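Local atomic coordinates of lipolytic protein G-D-S-L family (Veillonella parvula DSM 2008, PDB entry 4RW0), a protein that probably hydrolyses ester or acyl bonds as a lipase/acylhydrolase of the GDSL (SGNH hydrolase) family. Residues A[65-76]-A[99-110]; A[77-85]-A[113-124]. All coordinates share one frame; numbering follows the deposited sequence.

Contact 1 of 2, residues A[65-76]-A[99-110]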
loop_
_atom_site.group_PDB
_atom_site.type_symbol
_atom_site.label_atom_id
_atom_site.label_comp_id
_atom_site.label_asym_id
_atom_site.label_seq_id
_atom_site.Cartn_x
_atom_site.Cartn_y
_atom_site.Cartn_z
ATOM N N ASP A 65 14.022 -5.506 -15.819
ATOM C CA ASP A 65 13.705 -4.104 -16.056
ATOM C C ASP A 65 14.381 -3.326 -14.973
ATOM O O ASP A 65 13.923 -3.339 -13.831
ATOM C CB ASP A 65 12.193 -3.878 -16.024
ATOM C CG ASP A 65 11.799 -2.415 -16.351
ATOM O OD1 ASP A 65 12.739 -1.555 -16.358
ATOM O OD2 ASP A 65 10.558 -2.149 -16.558
ATOM N N PRO A 66 15.473 -2.636 -15.319
ATOM C CA PRO A 66 16.287 -2.022 -14.253
ATOM C C PRO A 66 15.670 -0.680 -13.757
ATOM O O PRO A 66 16.158 -0.140 -12.774
ATOM C CB PRO A 66 17.653 -1.799 -14.950
ATOM C CG PRO A 66 17.250 -1.504 -16.379
ATOM C CD PRO A 66 16.027 -2.367 -16.668
ATOM N N THR A 67 14.610 -0.156 -14.381
ATOM C CA THR A 67 13.920 0.965 -13.739
ATOM C C THR A 67 12.556 0.679 -13.094
ATOM O O THR A 67 11.875 1.611 -12.577
ATOM C CB THR A 67 13.725 2.102 -14.706
ATOM O OG1 THR A 67 12.822 1.687 -15.736
ATOM C CG2 THR A 67 15.130 2.560 -15.245
ATOM N N ARG A 68 12.152 -0.586 -13.079
ATOM C CA ARG A 68 10.875 -0.958 -12.440
ATOM C C ARG A 68 10.849 -0.668 -10.963
ATOM O O ARG A 68 11.803 -0.946 -10.257
ATOM C CB ARG A 68 10.567 -2.448 -12.686
ATOM C CG ARG A 68 9.329 -3.004 -11.978
ATOM C CD ARG A 68 9.297 -4.507 -12.087
ATOM N NE ARG A 68 9.082 -4.940 -13.426
ATOM C CZ ARG A 68 9.827 -5.860 -14.057
ATOM N NH1 ARG A 68 10.815 -6.477 -13.436
ATOM N NH2 ARG A 68 9.492 -6.243 -15.267
ATOM N N HIS A 69 9.713 -0.138 -10.492
ATOM C CA HIS A 69 9.391 -0.089 -9.094
ATOM C C HIS A 69 8.198 -0.984 -8.782
ATOM O O HIS A 69 7.316 -1.220 -9.624
ATOM C CB HIS A 69 9.138 1.406 -8.646
ATOM C CG HIS A 69 10.405 2.222 -8.617
ATOM N ND1 HIS A 69 11.024 2.681 -9.766
ATOM C CD2 HIS A 69 11.143 2.697 -7.585
ATOM C CE1 HIS A 69 12.102 3.375 -9.446
ATOM N NE2 HIS A 69 12.213 3.372 -8.129
ATOM N N ILE A 70 8.196 -1.499 -7.589
ATOM C CA ILE A 70 7.181 -2.405 -7.090
ATOM C C ILE A 70 6.648 -1.825 -5.796
ATOM O O ILE A 70 7.351 -1.735 -4.785
ATOM C CB ILE A 70 7.708 -3.811 -6.876
ATOM C CG1 ILE A 70 8.293 -4.329 -8.150
ATOM C CG2 ILE A 70 6.636 -4.754 -6.335
ATOM C CD1 ILE A 70 9.153 -5.515 -7.993
ATOM N N PHE A 71 5.370 -1.444 -5.817
ATOM C CA PHE A 71 4.722 -0.959 -4.617
ATOM C C PHE A 71 4.035 -2.111 -3.861
ATOM O O PHE A 71 3.409 -2.913 -4.497
ATOM C CB PHE A 71 3.665 0.104 -5.020
ATOM C CG PHE A 71 2.730 0.475 -3.863
ATOM C CD1 PHE A 71 3.098 1.480 -2.965
ATOM C CD2 PHE A 71 1.601 -0.253 -3.586
ATOM C CE1 PHE A 71 2.306 1.806 -1.912
ATOM C CE2 PHE A 71 0.795 0.080 -2.484
ATOM C CZ PHE A 71 1.186 1.103 -1.635
ATOM N N LEU A 72 4.161 -2.207 -2.548
ATOM C CA LEU A 72 3.539 -3.223 -1.741
ATOM C C LEU A 72 2.864 -2.558 -0.525
ATOM O O LEU A 72 3.434 -1.712 0.166
ATOM C CB LEU A 72 4.586 -4.150 -1.093
ATOM C CG LEU A 72 5.598 -4.714 -2.004
ATOM C CD1 LEU A 72 6.608 -5.505 -1.204
ATOM C CD2 LEU A 72 4.824 -5.593 -2.966
HETATM N N MSE A 73 1.708 -3.050 -0.198
HETATM C CA MSE A 73 1.039 -2.643 1.040
HETATM C C MSE A 73 -0.005 -3.651 1.419
HETATM O O MSE A 73 -0.906 -3.980 0.588
HETATM C CB MSE A 73 0.400 -1.231 0.827
HETATM C CG MSE A 73 -0.356 -0.875 2.065
HETATM SE SE MSE A 73 -1.104 1.002 1.926
HETATM C CE MSE A 73 -2.407 0.842 0.418
ATOM N N CYS A 74 0.006 -4.168 2.659
ATOM C CA CYS A 74 -0.984 -5.170 3.043
ATOM C C CYS A 74 -1.008 -5.366 4.570
ATOM O O CYS A 74 -0.184 -4.828 5.281
ATOM C CB CYS A 74 -0.645 -6.502 2.344
ATOM S SG CYS A 74 -2.078 -7.523 1.961
ATOM N N GLY A 75 -1.960 -6.128 5.064
ATOM C CA GLY A 75 -1.964 -6.534 6.468
ATOM C C GLY A 75 -3.207 -6.243 7.208
ATOM O O GLY A 75 -3.523 -6.911 8.195
ATOM N N THR A 76 -3.995 -5.277 6.718
ATOM C CA THR A 76 -5.303 -5.036 7.330
ATOM C C THR A 76 -6.145 -6.258 7.555
ATOM O O THR A 76 -6.739 -6.431 8.644
ATOM C CB THR A 76 -6.113 -4.010 6.475
ATOM O OG1 THR A 76 -5.407 -2.776 6.521
ATOM C CG2 THR A 76 -7.583 -3.848 6.941
ATOM N N ALA A 99 10.119 -9.103 -3.578
ATOM C CA ALA A 99 9.951 -8.110 -4.625
ATOM C C ALA A 99 11.254 -7.423 -5.006
ATOM O O ALA A 99 11.458 -7.049 -6.168
ATOM C CB ALA A 99 8.879 -7.070 -4.164
ATOM N N SER A 100 12.164 -7.277 -4.051
ATOM C CA SER A 100 13.462 -6.629 -4.328
ATOM C C SER A 100 14.326 -7.304 -5.363
ATOM O O SER A 100 15.173 -6.647 -5.968
ATOM C CB SER A 100 14.336 -6.536 -3.083
ATOM O OG SER A 100 13.716 -5.579 -2.270
ATOM N N THR A 101 14.052 -8.573 -5.634
ATOM C CA THR A 101 14.819 -9.274 -6.665
ATOM C C THR A 101 14.373 -8.914 -8.061
ATOM O O THR A 101 15.083 -9.257 -9.014
ATOM C CB THR A 101 14.705 -10.786 -6.490
ATOM O OG1 THR A 101 13.344 -11.179 -6.685
ATOM C CG2 THR A 101 15.165 -11.227 -5.090
ATOM N N LYS A 102 13.201 -8.239 -8.216
ATOM C CA LYS A 102 12.706 -7.889 -9.564
ATOM C C LYS A 102 12.508 -6.406 -9.810
ATOM O O LYS A 102 12.180 -5.988 -10.913
ATOM C CB LYS A 102 11.342 -8.586 -9.819
ATOM C CG LYS A 102 11.423 -10.108 -9.702
ATOM C CD LYS A 102 12.081 -10.649 -10.942
ATOM C CE LYS A 102 12.283 -12.140 -10.772
ATOM N NZ LYS A 102 12.961 -12.598 -11.995
ATOM N N GLY A 103 12.713 -5.615 -8.774
ATOM C CA GLY A 103 12.602 -4.182 -8.908
ATOM C C GLY A 103 12.923 -3.469 -7.586
ATOM O O GLY A 103 13.233 -4.079 -6.584
HETATM N N MSE A 104 12.824 -2.167 -7.623
HETATM C CA MSE A 104 13.026 -1.299 -6.425
HETATM C C MSE A 104 11.683 -1.128 -5.755
HETATM O O MSE A 104 10.704 -0.674 -6.383
HETATM C CB MSE A 104 13.563 0.034 -6.965
HETATM C CG MSE A 104 15.007 -0.093 -7.529
HETATM SE SE MSE A 104 15.546 1.589 -8.333
HETATM C CE MSE A 104 14.775 1.358 -10.117
ATOM N N VAL A 105 11.623 -1.460 -4.480
ATOM C CA VAL A 105 10.408 -1.572 -3.748
ATOM C C VAL A 105 10.037 -0.214 -3.143
ATOM O O VAL A 105 10.899 0.570 -2.756
ATOM C CB VAL A 105 10.560 -2.585 -2.625
ATOM C CG1 VAL A 105 9.411 -2.565 -1.673
ATOM C CG2 VAL A 105 10.683 -4.006 -3.194
ATOM N N ILE A 106 8.748 0.035 -3.113
ATOM C CA ILE A 106 8.141 1.166 -2.368
ATOM C C ILE A 106 7.119 0.600 -1.445
ATOM O O ILE A 106 6.257 -0.180 -1.859
ATOM C CB ILE A 106 7.499 2.170 -3.332
ATOM C CG1 ILE A 106 8.523 2.682 -4.314
ATOM C CG2 ILE A 106 6.870 3.297 -2.525
ATOM C CD1 ILE A 106 7.931 3.336 -5.537
ATOM N N ILE A 107 7.208 0.978 -0.176
ATOM C CA ILE A 107 6.347 0.474 0.836
ATOM C C ILE A 107 5.231 1.469 1.200
ATOM O O ILE A 107 5.519 2.648 1.399
ATOM C CB ILE A 107 7.167 0.197 2.142
ATOM C CG1 ILE A 107 8.221 -0.865 1.895
ATOM C CG2 ILE A 107 6.283 -0.311 3.249
ATOM C CD1 ILE A 107 9.195 -1.015 3.046
ATOM N N GLY A 108 3.985 0.995 1.280
ATOM C CA GLY A 108 2.880 1.830 1.738
ATOM C C GLY A 108 2.530 1.461 3.137
ATOM O O GLY A 108 2.541 0.286 3.485
ATOM N N LEU A 109 2.287 2.448 3.992
ATOM C CA LEU A 109 1.859 2.182 5.365
ATOM C C LEU A 109 0.355 2.221 5.353
ATOM O O LEU A 109 -0.226 3.267 5.099
ATOM C CB LEU A 109 2.409 3.236 6.323
ATOM C CG LEU A 109 3.902 3.460 6.210
ATOM C CD1 LEU A 109 4.390 4.568 7.158
ATOM C CD2 LEU A 109 4.668 2.177 6.483
ATOM N N GLU A 110 -0.274 1.112 5.715
ATOM C CA GLU A 110 -1.679 1.001 5.608
ATOM C C GLU A 110 -2.391 1.913 6.651
ATOM O O GLU A 110 -1.841 2.241 7.685
ATOM C CB GLU A 110 -2.134 -0.448 5.712
ATOM C CG GLU A 110 -3.408 -0.689 4.866
ATOM C CD GLU A 110 -3.597 -2.142 4.346
ATOM O OE1 GLU A 110 -2.987 -3.072 4.923
ATOM O OE2 GLU A 110 -4.377 -2.320 3.365
HETATM O O HOH W 1 14.158 -6.620 -13.210
HETATM O O HOH W 2 2.022 -2.499 4.315
#
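His69 and selenomethionine Met104 begin a parallel strand pairing, with 69-73 beside 104-108. Arg68 O, Met104 O, Ile70 O, Ile106 O and Leu72 O accept the successive N-H groups, Ile106 N giving Ile70 O 2.8 Å. Met104 CB lies over one face of the His69 ring, 4.0 Å from its centroid, while SE approaches obliquely; the chain, bent at chi3 (-85°), brings CE within 3.4 Å of His69 CE1. On the opposite face of the sheet Ile70 and Leu72 meet the helix end: Ile70 CG2 and Leu72 CD1 converge on Ala99 CB, the former at 3.9 Å, and Leu72 CD1 also touches Val105 CG1. Phe71, its CG anti to the backbone N (chi1 168°), brings CE1 to 3.7 Å from Gly108 CA, where a side chain would strike the ring. Arg68 NH1 meets Lys102 O at 2.9 Å, in the carbonyl plane, and its NE forms a salt bridge with Glu5. Past the strands Glu110 OE1 accepts Thr76 N at 3.0 Å, from 46° above the carboxylate plane, and selenomethionine Met73 SE rests on Glu110 CA. Replacing Glu110 by an alanine would probably leave Thr76 N, the first N-H of helix 76-80, without this acceptor and open a gap beside Thr76. The pairing closes a beta-alpha-beta crossover through helix 85-100. Ile70, Leu72 and Ala99 close one apolar face, while the Glu110 carboxylate ties the end of strand 104-108 to Thr76, the variable residue of Gly75-Thr76-Asn77-Asp78, which matches the Gly-x-Asn-Asp signature of SGNH hydrolases.

Contact 2 of 2, residues A[77-85]-A[113-124]; sequences NDILQGRDS and IDSDMDGLDLVV
Ile79 and Leu120 bring the short helix 76-80 against the start of helix 120-138, their CA atoms 6.7 Å apart. The backbones come closer at Ser85 and Val123, after a Schellman motif at Gly82, whose positive phi ends the first helix. Asp116 to Gly119 form a type I turn leading into the second helix, and Asp116 OD2 takes Leu120 N at 2.8 Å. Ile79 carries most of the packing with its two branches: CG2, anti to the backbone N, meets Ile113 CD1 at 3.6 Å, while CD1 reaches Val124 CG2 at 3.6 Å, the side chains crossing at about a right angle. Between them the Ile79 and Val123 side chains run oppositely past each other, CG1 to CG1. Leu80 CD2 touches both Ile113 CD1 and Leu120 CD1. Val123 CG1 also leans on the first turn of helix 85-100, 3.5 Å from Ser85 N, and Ser85 OG turns to Glu126. Asp121 OD1 takes Ile113 N at 2.8 Å, fixing the Ile113 loop, and its OD2 bonds Tyr146. No hydrogen bond links the segments: the join is van der Waals packing, mostly of aliphatic side chains on each other and on backbone, its shape set by polar bonds within 113-124.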
loop_
_atom_site.group_PDB
_atom_site.type_symbol
_atom_site.label_atom_id
_atom_site.label_comp_id
_atom_site.label_asym_id
_atom_site.label_seq_id
_atom_site.Cartn_x
_atom_site.Cartn_y
_atom_site.Cartn_z
ATOM N N ASN A 77 -6.288 -7.108 6.537
ATOM C CA ASN A 77 -7.115 -8.311 6.742
ATOM C C ASN A 77 -6.588 -9.253 7.817
ATOM O O ASN A 77 -7.365 -9.871 8.554
ATOM C CB ASN A 77 -7.361 -9.023 5.423
ATOM C CG ASN A 77 -8.299 -8.183 4.511
ATOM O OD1 ASN A 77 -9.372 -7.705 4.967
ATOM N ND2 ASN A 77 -7.882 -7.954 3.251
ATOM N N ASP A 78 -5.281 -9.317 7.924
ATOM C CA ASP A 78 -4.635 -10.151 8.945
ATOM C C ASP A 78 -4.920 -9.574 10.326
ATOM O O ASP A 78 -5.307 -10.321 11.220
ATOM C CB ASP A 78 -3.147 -10.203 8.733
ATOM C CG ASP A 78 -2.771 -10.887 7.393
ATOM O OD1 ASP A 78 -2.733 -10.227 6.312
ATOM O OD2 ASP A 78 -2.550 -12.098 7.433
ATOM N N ILE A 79 -4.803 -8.253 10.468
ATOM C CA ILE A 79 -5.067 -7.601 11.733
ATOM C C ILE A 79 -6.520 -7.754 12.113
ATOM O O ILE A 79 -6.857 -8.084 13.285
ATOM C CB ILE A 79 -4.582 -6.189 11.701
ATOM C CG1 ILE A 79 -3.080 -6.196 11.560
ATOM C CG2 ILE A 79 -5.006 -5.406 12.951
ATOM C CD1 ILE A 79 -2.519 -4.802 11.244
ATOM N N LEU A 80 -7.429 -7.599 11.147
ATOM C CA LEU A 80 -8.829 -7.802 11.459
ATOM C C LEU A 80 -9.132 -9.240 11.893
ATOM O O LEU A 80 -10.056 -9.486 12.618
ATOM C CB LEU A 80 -9.726 -7.481 10.292
ATOM C CG LEU A 80 -9.809 -5.993 9.970
ATOM C CD1 LEU A 80 -10.500 -5.859 8.616
ATOM C CD2 LEU A 80 -10.573 -5.224 11.034
ATOM N N GLN A 81 -8.378 -10.198 11.413
ATOM C CA GLN A 81 -8.582 -11.576 11.792
ATOM C C GLN A 81 -7.813 -11.977 13.038
ATOM O O GLN A 81 -7.847 -13.102 13.410
ATOM C CB GLN A 81 -8.208 -12.482 10.626
ATOM C CG GLN A 81 -9.323 -12.461 9.595
ATOM C CD GLN A 81 -8.927 -13.071 8.277
ATOM O OE1 GLN A 81 -7.781 -13.499 8.086
ATOM N NE2 GLN A 81 -9.877 -13.117 7.344
ATOM N N GLY A 82 -7.089 -11.072 13.663
ATOM C CA GLY A 82 -6.506 -11.376 14.934
ATOM C C GLY A 82 -5.021 -11.583 14.950
ATOM O O GLY A 82 -4.498 -11.784 16.018
ATOM N N ARG A 83 -4.300 -11.478 13.827
ATOM C CA ARG A 83 -2.871 -11.706 13.867
ATOM C C ARG A 83 -2.176 -10.555 14.535
ATOM O O ARG A 83 -2.637 -9.405 14.474
ATOM C CB ARG A 83 -2.263 -11.959 12.485
ATOM C CG ARG A 83 -3.025 -12.890 11.527
ATOM C CD ARG A 83 -3.239 -14.260 12.104
ATOM N NE ARG A 83 -1.977 -14.866 12.575
ATOM C CZ ARG A 83 -1.211 -15.734 11.897
ATOM N NH1 ARG A 83 -0.112 -16.195 12.469
ATOM N NH2 ARG A 83 -1.514 -16.130 10.662
ATOM N N ASP A 84 -1.022 -10.804 15.134
ATOM C CA ASP A 84 -0.323 -9.739 15.809
ATOM C C ASP A 84 0.703 -9.071 14.899
ATOM O O ASP A 84 0.974 -9.560 13.782
ATOM C CB ASP A 84 0.254 -10.250 17.151
ATOM C CG ASP A 84 1.444 -11.206 16.979
ATOM O OD1 ASP A 84 2.111 -11.239 15.924
ATOM O OD2 ASP A 84 1.726 -11.924 17.943
ATOM N N SER A 85 1.254 -7.958 15.373
ATOM C CA SER A 85 2.166 -7.115 14.648
ATOM C C SER A 85 3.446 -7.810 14.278
ATOM O O SER A 85 4.081 -7.475 13.274
ATOM C CB SER A 85 2.551 -5.880 15.470
ATOM O OG SER A 85 3.095 -6.259 16.709
ATOM N N ILE A 113 -7.529 1.406 11.377
ATOM C CA ILE A 113 -8.718 0.607 11.618
ATOM C C ILE A 113 -9.644 1.496 12.484
ATOM O O ILE A 113 -9.506 1.566 13.728
ATOM C CB ILE A 113 -8.356 -0.765 12.254
ATOM C CG1 ILE A 113 -7.495 -1.559 11.235
ATOM C CG2 ILE A 113 -9.648 -1.539 12.567
ATOM C CD1 ILE A 113 -7.251 -2.969 11.592
ATOM N N ASP A 114 -10.552 2.184 11.791
ATOM C CA ASP A 114 -11.364 3.273 12.357
ATOM C C ASP A 114 -12.449 2.777 13.294
ATOM O O ASP A 114 -12.999 3.527 14.045
ATOM C CB ASP A 114 -12.031 4.113 11.238
ATOM C CG ASP A 114 -12.430 5.535 11.719
ATOM O OD1 ASP A 114 -11.594 6.151 12.433
ATOM O OD2 ASP A 114 -13.548 6.037 11.376
ATOM N N SER A 115 -12.789 1.513 13.232
ATOM C CA SER A 115 -13.741 0.940 14.156
ATOM C C SER A 115 -13.154 0.576 15.517
ATOM O O SER A 115 -13.905 0.132 16.347
ATOM C CB SER A 115 -14.260 -0.395 13.571
ATOM O OG SER A 115 -13.118 -1.187 13.268
ATOM N N ASP A 116 -11.835 0.619 15.695
ATOM C CA ASP A 116 -11.209 0.145 16.937
ATOM C C ASP A 116 -9.890 0.877 17.190
ATOM O O ASP A 116 -8.791 0.289 17.182
ATOM C CB ASP A 116 -10.993 -1.388 16.852
ATOM C CG ASP A 116 -10.707 -2.027 18.220
ATOM O OD1 ASP A 116 -10.989 -1.410 19.261
ATOM O OD2 ASP A 116 -10.176 -3.139 18.238
HETATM N N MSE A 117 -9.996 2.186 17.380
HETATM C CA MSE A 117 -8.826 3.009 17.479
HETATM C C MSE A 117 -8.007 2.718 18.745
HETATM O O MSE A 117 -6.831 3.081 18.794
HETATM C CB MSE A 117 -9.213 4.481 17.321
HETATM C CG MSE A 117 -9.748 4.805 15.888
HETATM SE SE MSE A 117 -8.328 4.452 14.543
HETATM C CE MSE A 117 -7.227 6.046 14.713
ATOM N N ASP A 118 -8.582 2.039 19.733
ATOM C CA ASP A 118 -7.845 1.693 20.980
ATOM C C ASP A 118 -7.476 0.252 21.094
ATOM O O ASP A 118 -6.856 -0.117 22.091
ATOM C CB ASP A 118 -8.679 1.993 22.245
ATOM C CG ASP A 118 -8.979 3.450 22.401
ATOM O OD1 ASP A 118 -8.121 4.275 22.011
ATOM O OD2 ASP A 118 -10.078 3.774 22.907
ATOM N N GLY A 119 -7.878 -0.573 20.121
ATOM C CA GLY A 119 -7.547 -2.008 20.087
ATOM C C GLY A 119 -6.755 -2.385 18.826
ATOM O O GLY A 119 -5.541 -2.216 18.762
ATOM N N LEU A 120 -7.468 -2.830 17.795
ATOM C CA LEU A 120 -6.807 -3.249 16.545
ATOM C C LEU A 120 -5.917 -2.190 15.899
ATOM O O LEU A 120 -4.875 -2.515 15.310
ATOM C CB LEU A 120 -7.832 -3.753 15.549
ATOM C CG LEU A 120 -8.521 -5.004 16.018
ATOM C CD1 LEU A 120 -9.480 -5.454 14.962
ATOM C CD2 LEU A 120 -7.496 -6.085 16.336
ATOM N N ASP A 121 -6.281 -0.916 16.001
ATOM C CA ASP A 121 -5.446 0.081 15.349
ATOM C C ASP A 121 -4.076 0.201 15.921
ATOM O O ASP A 121 -3.149 0.733 15.263
ATOM C CB ASP A 121 -6.085 1.485 15.397
ATOM C CG ASP A 121 -5.420 2.434 14.404
ATOM O OD1 ASP A 121 -5.438 2.087 13.173
ATOM O OD2 ASP A 121 -4.802 3.431 14.840
ATOM N N LEU A 122 -3.937 -0.212 17.189
ATOM C CA LEU A 122 -2.599 -0.193 17.798
ATOM C C LEU A 122 -1.658 -1.215 17.126
ATOM O O LEU A 122 -0.447 -0.964 16.997
ATOM C CB LEU A 122 -2.654 -0.446 19.314
ATOM C CG LEU A 122 -3.610 0.440 20.133
ATOM C CD1 LEU A 122 -3.590 0.035 21.613
ATOM C CD2 LEU A 122 -3.210 1.893 20.005
ATOM N N VAL A 123 -2.211 -2.322 16.662
ATOM C CA VAL A 123 -1.402 -3.321 15.925
ATOM C C VAL A 123 -0.894 -2.706 14.606
ATOM O O VAL A 123 0.312 -2.777 14.254
ATOM C CB VAL A 123 -2.215 -4.569 15.630
ATOM C CG1 VAL A 123 -1.334 -5.614 14.973
ATOM C CG2 VAL A 123 -2.840 -5.146 16.896
ATOM N N VAL A 124 -1.796 -1.974 13.926
ATOM C CA VAL A 124 -1.458 -1.279 12.669
ATOM C C VAL A 124 -0.311 -0.305 12.907
ATOM O O VAL A 124 0.672 -0.232 12.171
ATOM C CB VAL A 124 -2.699 -0.486 12.081
ATOM C CG1 VAL A 124 -2.288 0.404 10.931
ATOM C CG2 VAL A 124 -3.747 -1.417 11.574
#

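How the contacts relate
Contact 1 is buried, its centre about 9 Å from the centre of the chain, and pairs two inner strands of the five-stranded parallel sheet; contact 2 is only partly buried, about 16 Å out. The chemistry follows: a ladder of backbone hydrogen bonds with apolar faces in contact 1, branched aliphatic packing without cross-segment bonds in contact 2. Their segments alternate along the chain. Strand 69-73 runs into helix 76-80, and helix 85-100 follows before strand 104-108, so contact 2 packs the connection of contact 1 against the start of helix 120-138. The two meet where Glu110 O lies 3.8 Å from Val124 CG1, although their centres are about 23 Å apart.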